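PDB 6SCE: uncharacterized protein, which acts in type III CRISPR defence as a DNA nuclease activated by cyclic oligoadenylate, which is probably sensed by its CARF regions. Local coordinates for residues A3-A17 / A28-W42. Numbering follows the deposited sequence.
Sequences APVYLCLLGNDPAPA and AGRVAKAVFYSFPAW. With nucleotides of chain B.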
ATOM      1  N   ALA A   3       3.588 -10.712  38.373  1.00 45.96           N
ATOM      2  CA  ALA A   3       2.909  -9.826  37.359  1.00 43.59           C
ATOM      3  C   ALA A   3       3.163 -10.361  35.943  1.00 39.81           C
ATOM      4  O   ALA A   3       4.227 -10.915  35.664  1.00 40.90           O
ATOM      5  CB  ALA A   3       3.389  -8.389  37.472  1.00 44.58           C
ATOM      6  N   PRO A   4       2.199 -10.181  35.039  1.00 38.17           N
ATOM      7  CA  PRO A   4       2.362 -10.716  33.671  1.00 36.72           C
ATOM      8  C   PRO A   4       3.404  -9.960  32.840  1.00 35.57           C
ATOM      9  O   PRO A   4       3.755  -8.807  33.157  1.00 34.63           O
ATOM     10  CB  PRO A   4       0.967 -10.548  33.090  1.00 37.10           C
ATOM     11  CG  PRO A   4       0.504  -9.287  33.735  1.00 37.76           C
ATOM     12  CD  PRO A   4       0.950  -9.427  35.166  1.00 37.28           C
ATOM     13  N   VAL A   5       3.897 -10.607  31.777  1.00 31.55           N
ATOM     14  CA  VAL A   5       4.863  -9.998  30.887  1.00 29.78           C
ATOM     15  C   VAL A   5       4.161  -9.802  29.531  1.00 27.67           C
ATOM     16  O   VAL A   5       3.400 -10.653  29.082  1.00 28.02           O
ATOM     17  CB  VAL A   5       6.150 -10.833  30.751  1.00 32.28           C
ATOM     18  CG1 VAL A   5       7.030 -10.339  29.626  1.00 31.05           C
ATOM     19  CG2 VAL A   5       6.940 -10.819  32.069  1.00 36.83           C
ATOM     20  N   TYR A   6       4.393  -8.645  28.942  1.00 27.27           N
ATOM     21  CA  TYR A   6       3.854  -8.310  27.634  1.00 26.71           C
ATOM     22  C   TYR A   6       4.896  -8.598  26.616  1.00 24.78           C
ATOM     23  O   TYR A   6       5.953  -7.995  26.636  1.00 25.79           O
ATOM     24  CB  TYR A   6       3.480  -6.825  27.596  1.00 25.47           C
ATOM     25  CG  TYR A   6       2.794  -6.330  26.344  1.00 24.84           C
ATOM     26  CD1 TYR A   6       1.767  -7.039  25.748  1.00 25.90           C
ATOM     27  CD2 TYR A   6       3.148  -5.118  25.797  1.00 25.22           C
ATOM     28  CE1 TYR A   6       1.116  -6.548  24.615  1.00 25.03           C
ATOM     29  CE2 TYR A   6       2.503  -4.620  24.673  1.00 23.51           C
ATOM     30  CZ  TYR A   6       1.508  -5.337  24.085  1.00 23.54           C
ATOM     31  OH  TYR A   6       0.863  -4.787  22.990  1.00 25.92           O
ATOM     32  N   LEU A   7       4.576  -9.500  25.689  1.00 25.62           N
ATOM     33  CA  LEU A   7       5.421  -9.811  24.519  1.00 26.23           C
ATOM     34  C   LEU A   7       4.742  -9.280  23.253  1.00 24.19           C
ATOM     35  O   LEU A   7       3.600  -9.615  22.989  1.00 27.59           O
ATOM     36  CB  LEU A   7       5.565 -11.328  24.366  1.00 26.24           C
ATOM     37  CG  LEU A   7       6.190 -12.058  25.589  1.00 28.28           C
ATOM     38  CD1 LEU A   7       6.427 -13.510  25.254  1.00 30.25           C
ATOM     39  CD2 LEU A   7       7.463 -11.417  26.063  1.00 27.60           C
ATOM     40  N   CYS A   8       5.448  -8.490  22.464  1.00 23.77           N
ATOM     41  CA  CYS A   8       4.773  -7.705  21.414  1.00 24.26           C
ATOM     42  C   CYS A   8       5.627  -7.510  20.174  1.00 23.06           C
ATOM     43  O   CYS A   8       6.687  -6.894  20.216  1.00 24.60           O
ATOM     44  CB  CYS A   8       4.409  -6.362  22.027  1.00 24.58           C
ATOM     45  SG  CYS A   8       3.362  -5.269  21.029  1.00 26.39           S
ATOM     46  N   LEU A   9       5.128  -7.974  19.042  1.00 24.30           N
ATOM     47  CA  LEU A   9       5.722  -7.630  17.767  1.00 23.68           C
ATOM     48  C   LEU A   9       5.554  -6.126  17.568  1.00 24.62           C
ATOM     49  O   LEU A   9       4.490  -5.562  17.826  1.00 25.88           O
ATOM     50  CB  LEU A   9       5.041  -8.399  16.635  1.00 23.66           C
ATOM     51  CG  LEU A   9       5.015  -9.921  16.672  1.00 27.43           C
ATOM     52  CD1 LEU A   9       4.329 -10.433  15.411  1.00 26.23           C
ATOM     53  CD2 LEU A   9       6.437 -10.447  16.787  1.00 29.34           C
ATOM     54  N   LEU A  10       6.613  -5.464  17.141  1.00 24.90           N
ATOM     55  CA  LEU A  10       6.597  -4.017  16.971  1.00 24.56           C
ATOM     56  C   LEU A  10       7.069  -3.614  15.575  1.00 26.55           C
ATOM     57  O   LEU A  10       8.256  -3.752  15.241  1.00 26.21           O
ATOM     58  CB  LEU A  10       7.467  -3.362  18.044  1.00 24.69           C
ATOM     59  CG  LEU A  10       7.462  -1.842  18.073  1.00 25.38           C
ATOM     60  CD1 LEU A  10       6.048  -1.331  18.370  1.00 26.52           C
ATOM     61  CD2 LEU A  10       8.505  -1.330  19.068  1.00 26.89           C
ATOM     62  N   GLY A  11       6.140  -3.129  14.760  1.00 24.54           N
ATOM     63  CA  GLY A  11       6.453  -2.580  13.441  1.00 23.19           C
ATOM     64  C   GLY A  11       6.503  -1.071  13.460  1.00 22.03           C
ATOM     65  O   GLY A  11       6.837  -0.455  14.478  1.00 24.77           O
ATOM     66  N   ASN A  12       6.186  -0.455  12.328  1.00 22.54           N
ATOM     67  CA  ASN A  12       6.274   0.970  12.220  1.00 23.73           C
ATOM     68  C   ASN A  12       5.389   1.720  13.202  1.00 24.55           C
ATOM     69  O   ASN A  12       5.802   2.734  13.772  1.00 24.97           O
ATOM     70  CB  ASN A  12       5.921   1.447  10.797  1.00 24.67           C
ATOM     71  CG  ASN A  12       7.010   1.135   9.804  1.00 26.36           C
ATOM     72  OD1 ASN A  12       8.185   1.011  10.180  1.00 27.06           O
ATOM     73  ND2 ASN A  12       6.623   0.924   8.553  1.00 25.85           N
ATOM     74  N   ASP A  13       4.145   1.299  13.321  1.00 23.51           N
ATOM     75  CA  ASP A  13       3.194   2.067  14.090  1.00 26.01           C
ATOM     76  C   ASP A  13       3.095   1.624  15.566  1.00 24.46           C
ATOM     77  O   ASP A  13       2.798   0.481  15.843  1.00 25.06           O
ATOM     78  CB  ASP A  13       1.806   2.034  13.463  1.00 26.89           C
ATOM     79  CG  ASP A  13       1.052   3.295  13.769  1.00 26.02           C
ATOM     80  OD1 ASP A  13       0.684   3.480  14.943  1.00 24.54           O
ATOM     81  OD2 ASP A  13       0.892   4.116  12.835  1.00 26.61           O
ATOM     82  N   PRO A  14       3.341   2.539  16.503  1.00 24.41           N
ATOM     83  CA  PRO A  14       3.294   2.147  17.916  1.00 25.14           C
ATOM     84  C   PRO A  14       1.883   2.001  18.459  1.00 24.52           C
ATOM     85  O   PRO A  14       1.693   1.426  19.538  1.00 25.67           O
ATOM     86  CB  PRO A  14       4.015   3.308  18.615  1.00 26.68           C
ATOM     87  CG  PRO A  14       3.750   4.470  17.745  1.00 26.46           C
ATOM     88  CD  PRO A  14       3.810   3.920  16.345  1.00 25.51           C
ATOM     89  N   ALA A  15       0.898   2.515  17.739  1.00 23.24           N
ATOM     90  CA  ALA A  15      -0.464   2.528  18.306  1.00 23.47           C
ATOM     91  C   ALA A  15      -1.060   1.146  18.632  1.00 24.47           C
ATOM     92  O   ALA A  15      -1.647   0.964  19.702  1.00 24.41           O
ATOM     93  CB  ALA A  15      -1.403   3.310  17.433  1.00 25.00           C
ATOM     94  N   PRO A  16      -0.927   0.154  17.733  1.00 24.22           N
ATOM     95  CA  PRO A  16      -1.478  -1.153  18.121  1.00 24.34           C
ATOM     96  C   PRO A  16      -0.701  -1.818  19.245  1.00 23.28           C
ATOM     97  O   PRO A  16      -1.274  -2.569  20.004  1.00 23.76           O
ATOM     98  CB  PRO A  16      -1.388  -1.994  16.843  1.00 23.12           C
ATOM     99  CG  PRO A  16      -0.390  -1.280  15.985  1.00 26.18           C
ATOM    100  CD  PRO A  16      -0.534   0.189  16.310  1.00 25.37           C
ATOM    101  N   ALA A  17       0.594  -1.514  19.353  1.00 22.86           N
ATOM    102  CA  ALA A  17       1.425  -2.039  20.451  1.00 24.09           C
ATOM    103  C   ALA A  17       0.966  -1.439  21.784  1.00 23.84           C
ATOM    104  O   ALA A  17       0.853  -2.132  22.814  1.00 24.37           O
ATOM    105  CB  ALA A  17       2.889  -1.706  20.197  1.00 24.07           C
ATOM    106  N   ALA A  28      -5.221  -7.689  33.471  1.00 35.22           N
ATOM    107  CA  ALA A  28      -4.287  -8.364  34.353  1.00 37.91           C
ATOM    108  C   ALA A  28      -3.576  -7.446  35.322  1.00 39.45           C
ATOM    109  O   ALA A  28      -2.793  -7.920  36.126  1.00 40.39           O
ATOM    110  CB  ALA A  28      -3.257  -9.087  33.527  1.00 39.04           C
ATOM    111  N   GLY A  29      -3.774  -6.136  35.214  1.00 37.35           N
ATOM    112  CA  GLY A  29      -3.045  -5.199  36.072  1.00 34.80           C
ATOM    113  C   GLY A  29      -1.672  -4.834  35.587  1.00 36.46           C
ATOM    114  O   GLY A  29      -1.325  -5.028  34.413  1.00 37.85           O
ATOM    115  N   ARG A  30      -0.861  -4.317  36.501  1.00 32.27           N
ATOM    116  CA  ARG A  30       0.439  -3.832  36.181  1.00 35.12           C
ATOM    117  C   ARG A  30       1.319  -4.922  35.546  1.00 35.57           C
ATOM    118  O   ARG A  30       1.346  -6.039  36.064  1.00 35.70           O
ATOM    119  CB  ARG A  30       1.077  -3.309  37.459  1.00 35.84           C
ATOM    120  CG  ARG A  30       2.401  -2.639  37.230  1.00 41.77           C
ATOM    121  CD  ARG A  30       2.931  -2.075  38.547  1.00 50.31           C
ATOM    122  NE  ARG A  30       4.380  -2.159  38.560  1.00 59.59           N
ATOM    123  CZ  ARG A  30       5.065  -3.266  38.824  1.00 63.77           C
ATOM    124  NH1 ARG A  30       4.445  -4.394  39.143  1.00 67.74           N
ATOM    125  NH2 ARG A  30       6.387  -3.239  38.780  1.00 71.99           N
ATOM    126  N   VAL A  31       2.059  -4.614  34.469  1.00 33.43           N
ATOM    127  CA  VAL A  31       2.929  -5.621  33.851  1.00 34.45           C
ATOM    128  C   VAL A  31       4.323  -5.541  34.455  1.00 34.50           C
ATOM    129  O   VAL A  31       4.798  -4.460  34.750  1.00 37.95           O
ATOM    130  CB  VAL A  31       3.013  -5.547  32.269  1.00 35.13           C
ATOM    131  CG1 VAL A  31       1.635  -5.354  31.661  1.00 34.75           C
ATOM    132  CG2 VAL A  31       3.974  -4.491  31.803  1.00 36.76           C
ATOM    133  N   ALA A  32       5.006  -6.677  34.568  1.00 36.75           N
ATOM    134  CA  ALA A  32       6.383  -6.684  35.072  1.00 37.68           C
ATOM    135  C   ALA A  32       7.311  -5.988  34.099  1.00 39.42           C
ATOM    136  O   ALA A  32       8.227  -5.263  34.496  1.00 38.16           O
ATOM    137  CB  ALA A  32       6.855  -8.119  35.335  1.00 40.66           C
ATOM    138  N   LYS A  33       7.084  -6.203  32.803  1.00 36.62           N
ATOM    139  CA  LYS A  33       7.917  -5.583  31.792  1.00 35.33           C
ATOM    140  C   LYS A  33       7.309  -5.882  30.428  1.00 29.67           C
ATOM    141  O   LYS A  33       6.421  -6.711  30.320  1.00 27.36           O
ATOM    142  CB  LYS A  33       9.355  -6.122  31.822  1.00 39.35           C
ATOM    143  CG  LYS A  33       9.454  -7.614  31.554  1.00 43.81           C
ATOM    144  CD  LYS A  33      10.897  -8.068  31.398  1.00 48.06           C
ATOM    145  CE  LYS A  33      10.941  -9.569  31.150  1.00 51.12           C
ATOM    146  NZ  LYS A  33      12.334 -10.038  30.926  1.00 55.19           N
ATOM    147  N   ALA A  34       7.788  -5.190  29.422  1.00 30.68           N
ATOM    148  CA  ALA A  34       7.316  -5.439  28.056  1.00 31.21           C
ATOM    149  C   ALA A  34       8.536  -5.778  27.241  1.00 31.05           C
ATOM    150  O   ALA A  34       9.585  -5.187  27.425  1.00 31.43           O
ATOM    151  CB  ALA A  34       6.634  -4.212  27.488  1.00 33.51           C
ATOM    152  N   VAL A  35       8.396  -6.751  26.353  1.00 28.03           N
ATOM    153  CA  VAL A  35       9.456  -7.113  25.449  1.00 27.97           C
ATOM    154  C   VAL A  35       8.937  -6.879  24.029  1.00 26.07           C
ATOM    155  O   VAL A  35       7.910  -7.435  23.654  1.00 27.10           O
ATOM    156  CB  VAL A  35       9.856  -8.603  25.614  1.00 30.07           C
ATOM    157  CG1 VAL A  35      11.000  -8.961  24.684  1.00 33.82           C
ATOM    158  CG2 VAL A  35      10.245  -8.932  27.056  1.00 30.15           C
ATOM    159  N   PHE A  36       9.661  -6.093  23.266  1.00 25.59           N
ATOM    160  CA  PHE A  36       9.278  -5.787  21.907  1.00 26.79           C
ATOM    161  C   PHE A  36      10.200  -6.470  20.912  1.00 27.51           C
ATOM    162  O   PHE A  36      11.400  -6.284  20.952  1.00 28.81           O
ATOM    163  CB  PHE A  36       9.296  -4.303  21.687  1.00 27.51           C
ATOM    164  CG  PHE A  36       8.272  -3.602  22.514  1.00 25.28           C
ATOM    165  CD1 PHE A  36       6.932  -3.709  22.194  1.00 24.98           C
ATOM    166  CD2 PHE A  36       8.637  -2.947  23.670  1.00 29.01           C
ATOM    167  CE1 PHE A  36       5.958  -3.099  22.988  1.00 28.11           C
ATOM    168  CE2 PHE A  36       7.679  -2.346  24.473  1.00 28.53           C
ATOM    169  CZ  PHE A  36       6.341  -2.426  24.147  1.00 27.13           C
ATOM    170  N   TYR A  37       9.610  -7.226  20.017  1.00 25.70           N
ATOM    171  CA  TYR A  37      10.359  -7.867  18.926  1.00 26.40           C
ATOM    172  C   TYR A  37      10.200  -6.956  17.736  1.00 28.05           C
ATOM    173  O   TYR A  37       9.177  -6.967  17.014  1.00 27.77           O
ATOM    174  CB  TYR A  37       9.832  -9.280  18.716  1.00 27.16           C
ATOM    175  CG  TYR A  37       9.889 -10.097  19.976  1.00 28.41           C
ATOM    176  CD1 TYR A  37      11.064 -10.744  20.377  1.00 29.12           C
ATOM    177  CD2 TYR A  37       8.780 -10.200  20.808  1.00 30.52           C
ATOM    178  CE1 TYR A  37      11.104 -11.480  21.561  1.00 32.09           C
ATOM    179  CE2 TYR A  37       8.823 -10.928  21.973  1.00 32.28           C
ATOM    180  CZ  TYR A  37       9.980 -11.548  22.349  1.00 31.81           C
ATOM    181  OH  TYR A  37       9.978 -12.219  23.512  1.00 38.03           O
ATOM    182  N   SER A  38      11.179  -6.084  17.583  1.00 28.78           N
ATOM    183  CA  SER A  38      11.012  -4.950  16.745  1.00 32.45           C
ATOM    184  C   SER A  38      11.661  -5.153  15.392  1.00 36.68           C
ATOM    185  O   SER A  38      12.726  -5.822  15.242  1.00 33.11           O
ATOM    186  CB  SER A  38      11.531  -3.706  17.438  1.00 36.72           C
ATOM    187  OG  SER A  38      12.918  -3.686  17.377  1.00 42.69           O
ATOM    188  N   PHE A  39      10.983  -4.575  14.418  1.00 32.89           N
ATOM    189  CA  PHE A  39      11.494  -4.426  13.075  1.00 32.56           C
ATOM    190  C   PHE A  39      12.045  -3.031  12.918  1.00 32.66           C
ATOM    191  O   PHE A  39      11.516  -2.100  13.507  1.00 30.59           O
ATOM    192  CB  PHE A  39      10.354  -4.618  12.076  1.00 33.06           C
ATOM    193  CG  PHE A  39       9.698  -5.946  12.202  1.00 34.53           C
ATOM    194  CD1 PHE A  39       8.661  -6.134  13.093  1.00 30.04           C
ATOM    195  CD2 PHE A  39      10.188  -7.044  11.491  1.00 37.19           C
ATOM    196  CE1 PHE A  39       8.067  -7.382  13.250  1.00 32.96           C
ATOM    197  CE2 PHE A  39       9.595  -8.297  11.638  1.00 42.13           C
ATOM    198  CZ  PHE A  39       8.518  -8.461  12.504  1.00 37.93           C
ATOM    199  N   PRO A  40      13.066  -2.858  12.052  1.00 35.46           N
ATOM    200  CA  PRO A  40      13.583  -1.516  11.812  1.00 33.62           C
ATOM    201  C   PRO A  40      12.508  -0.601  11.288  1.00 29.33           C
ATOM    202  O   PRO A  40      11.732  -1.005  10.422  1.00 30.70           O
ATOM    203  CB  PRO A  40      14.698  -1.754  10.766  1.00 38.76           C
ATOM    204  CG  PRO A  40      15.146  -3.161  11.051  1.00 39.75           C
ATOM    205  CD  PRO A  40      13.831  -3.877  11.301  1.00 38.70           C
ATOM    206  N   ALA A  41      12.414   0.601  11.844  1.00 29.20           N
ATOM    207  CA  ALA A  41      11.464   1.592  11.357  1.00 31.83           C
ATOM    208  C   ALA A  41      11.724   1.929   9.903  1.00 33.43           C
ATOM    209  O   ALA A  41      12.861   2.093   9.516  1.00 30.89           O
ATOM    210  CB  ALA A  41      11.528   2.851  12.209  1.00 31.25           C
ATOM    211  N   TRP A  42      10.673   2.046   9.097  1.00 29.68           N
ATOM    212  CA  TRP A  42      10.845   2.281   7.654  1.00 31.60           C
ATOM    213  C   TRP A  42      11.366   3.676   7.324  1.00 32.40           C
ATOM    214  O   TRP A  42      11.920   3.883   6.256  1.00 31.95           O
ATOM    215  CB  TRP A  42       9.528   2.066   6.907  1.00 30.44           C
ATOM    216  CG  TRP A  42       9.194   0.654   6.652  1.00 29.94           C
ATOM    217  CD1 TRP A  42       9.769  -0.451   7.193  1.00 30.64           C
ATOM    218  CD2 TRP A  42       8.161   0.184   5.786  1.00 29.96           C
ATOM    219  NE1 TRP A  42       9.148  -1.588   6.714  1.00 29.96           N
ATOM    220  CE2 TRP A  42       8.174  -1.215   5.834  1.00 30.58           C
ATOM    221  CE3 TRP A  42       7.231   0.828   4.970  1.00 32.81           C
ATOM    222  CZ2 TRP A  42       7.292  -1.991   5.103  1.00 32.33           C
ATOM    223  CZ3 TRP A  42       6.346   0.053   4.250  1.00 33.62           C
ATOM    224  CH2 TRP A  42       6.393  -1.335   4.318  1.00 31.53           C
TER
ATOM    225  P     A B   1       2.356  -6.741   6.287  1.00 24.09           P
ATOM    226  OP1   A B   1       2.634  -8.204   6.453  1.00 23.76           O
ATOM    227  OP2   A B   1       0.904  -6.329   6.162  1.00 24.41           O
ATOM    228  O5'   A B   1       3.047  -6.007   7.524  1.00 23.88           O
ATOM    229  C5'   A B   1       2.600  -4.734   7.981  1.00 24.02           C
ATOM    230  C4'   A B   1       3.774  -4.023   8.611  1.00 24.50           C
ATOM    231  O4'   A B   1       4.690  -3.593   7.569  1.00 24.59           O
ATOM    232  C3'   A B   1       3.376  -2.773   9.403  1.00 23.01           C
ATOM    233  O3'   A B   1       3.350  -3.119  10.793  1.00 23.23           O
ATOM    234  C2'   A B   1       4.471  -1.766   9.023  1.00 24.17           C
ATOM    235  O2'   A B   1       5.587  -1.870   9.882  1.00 23.16           O
ATOM    236  C1'   A B   1       4.834  -2.192   7.607  1.00 25.21           C
ATOM    237  N9    A B   1       3.989  -1.617   6.558  1.00 26.34           N
ATOM    238  C8    A B   1       3.421  -2.297   5.517  1.00 26.73           C
ATOM    239  N7    A B   1       2.728  -1.512   4.732  1.00 26.70           N
ATOM    240  C5    A B   1       2.869  -0.246   5.276  1.00 27.68           C
ATOM    241  C6    A B   1       2.365   1.012   4.894  1.00 32.04           C
ATOM    242  N6    A B   1       1.581   1.193   3.835  1.00 35.07           N
ATOM    243  N1    A B   1       2.700   2.080   5.659  1.00 32.04           N
ATOM    244  C2    A B   1       3.480   1.872   6.731  1.00 32.06           C
ATOM    245  N3    A B   1       3.996   0.732   7.190  1.00 26.71           N
ATOM    246  C4    A B   1       3.647  -0.302   6.409  1.00 25.01           C
ATOM    247  P     A B   2       2.802  -2.083  11.898  1.00 22.38           P
ATOM    248  OP1   A B   2       3.094  -0.652  11.574  1.00 22.57           O
ATOM    249  OP2   A B   2       3.193  -2.699  13.215  1.00 21.84           O
ATOM    250  O5'   A B   2       1.219  -2.284  11.729  1.00 22.76           O
ATOM    251  C5'   A B   2       0.627  -3.512  12.213  1.00 23.16           C
ATOM    252  C4'   A B   2      -0.865  -3.462  12.003  1.00 23.20           C
ATOM    253  O4'   A B   2      -1.417  -2.429  12.863  1.00 24.31           O
ATOM    254  C3'   A B   2      -1.331  -3.144  10.588  1.00 24.23           C
ATOM    255  O3'   A B   2      -2.451  -3.946  10.218  1.00 25.21           O
ATOM    256  C2'   A B   2      -1.767  -1.684  10.687  1.00 25.79           C
ATOM    257  O2'   A B   2      -2.791  -1.365   9.771  1.00 25.63           O
ATOM    258  C1'   A B   2      -2.293  -1.629  12.115  1.00 25.00           C
ATOM    259  N9    A B   2      -2.367  -0.300  12.690  1.00 23.37           N
ATOM    260  C8    A B   2      -1.688   0.828  12.289  1.00 23.26           C
ATOM    261  N7    A B   2      -2.027   1.888  12.979  1.00 23.45           N
ATOM    262  C5    A B   2      -2.994   1.442  13.867  1.00 22.67           C
ATOM    263  C6    A B   2      -3.754   2.098  14.856  1.00 24.40           C
ATOM    264  N6    A B   2      -3.713   3.411  15.071  1.00 23.72           N
ATOM    265  N1    A B   2      -4.599   1.337  15.592  1.00 23.18           N
ATOM    266  C2    A B   2      -4.707   0.035  15.295  1.00 24.13           C
ATOM    267  N3    A B   2      -4.056  -0.688  14.382  1.00 23.25           N
ATOM    268  C4    A B   2      -3.211   0.090  13.691  1.00 24.39           C
TER
HETATM  269  O   HOH W   1       9.003  -1.514  11.147  1.00 30.47           O
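With CG of Asn12 (chi1 -73°) and CG of Trp42 (chi1 -79°) both anti to their own carbonyl carbons, the asparagine amide and the indole meet nearly at right angles beyond the ends of two parallel strands. These strands, 5-10 and 33-38, are the two strands of a beta-alpha-beta crossover whose connection is helix 15-28, a Rossmann-like unit consistent with a CARF domain. Backbone bonds alternate along the pair, with donors taken in turn from either side: Tyr6 N gives to Lys33 O, Val35 N to Tyr6 O, and so on to Phe39 N, which gives to Leu10 O. On the face turned to helix 15-28, Phe36 crosses Leu10 and Tyr6 at a slant and takes Cys8 CB 3.7 Å from its CD1, while Tyr6 OH bonds Ala17 O on a lone pair. On the other face, Leu7 CD2 packs 3.7 Å from Val35 CB, and Leu7 CB sits at the edge of the Tyr37 ring.

Past the strand ends the two chain segments build an adenylate pocket. Gly11 passes so near the phosphate of A2 of chain B that a CB would collide with OP2, and Asp13 N binds OP1 of the same nucleotide at 2.8 Å. The Asn12 amide is gripped at both ends: OD1 accepts from Trp42 N (2.9 Å), while ND2, 3.1 Å above the indole plane, donates to N3 of A1 of chain B. Replacing Trp42 with an alanine would probably leave one side of A1 and of the Asn12 amide nitrogen without the indole face, although the backbone bond to OD1 could remain. The indole's six-membered ring reaches the glycosidic nitrogen, with Trp42 CH2 3.3 Å from N9 of A1 of chain B.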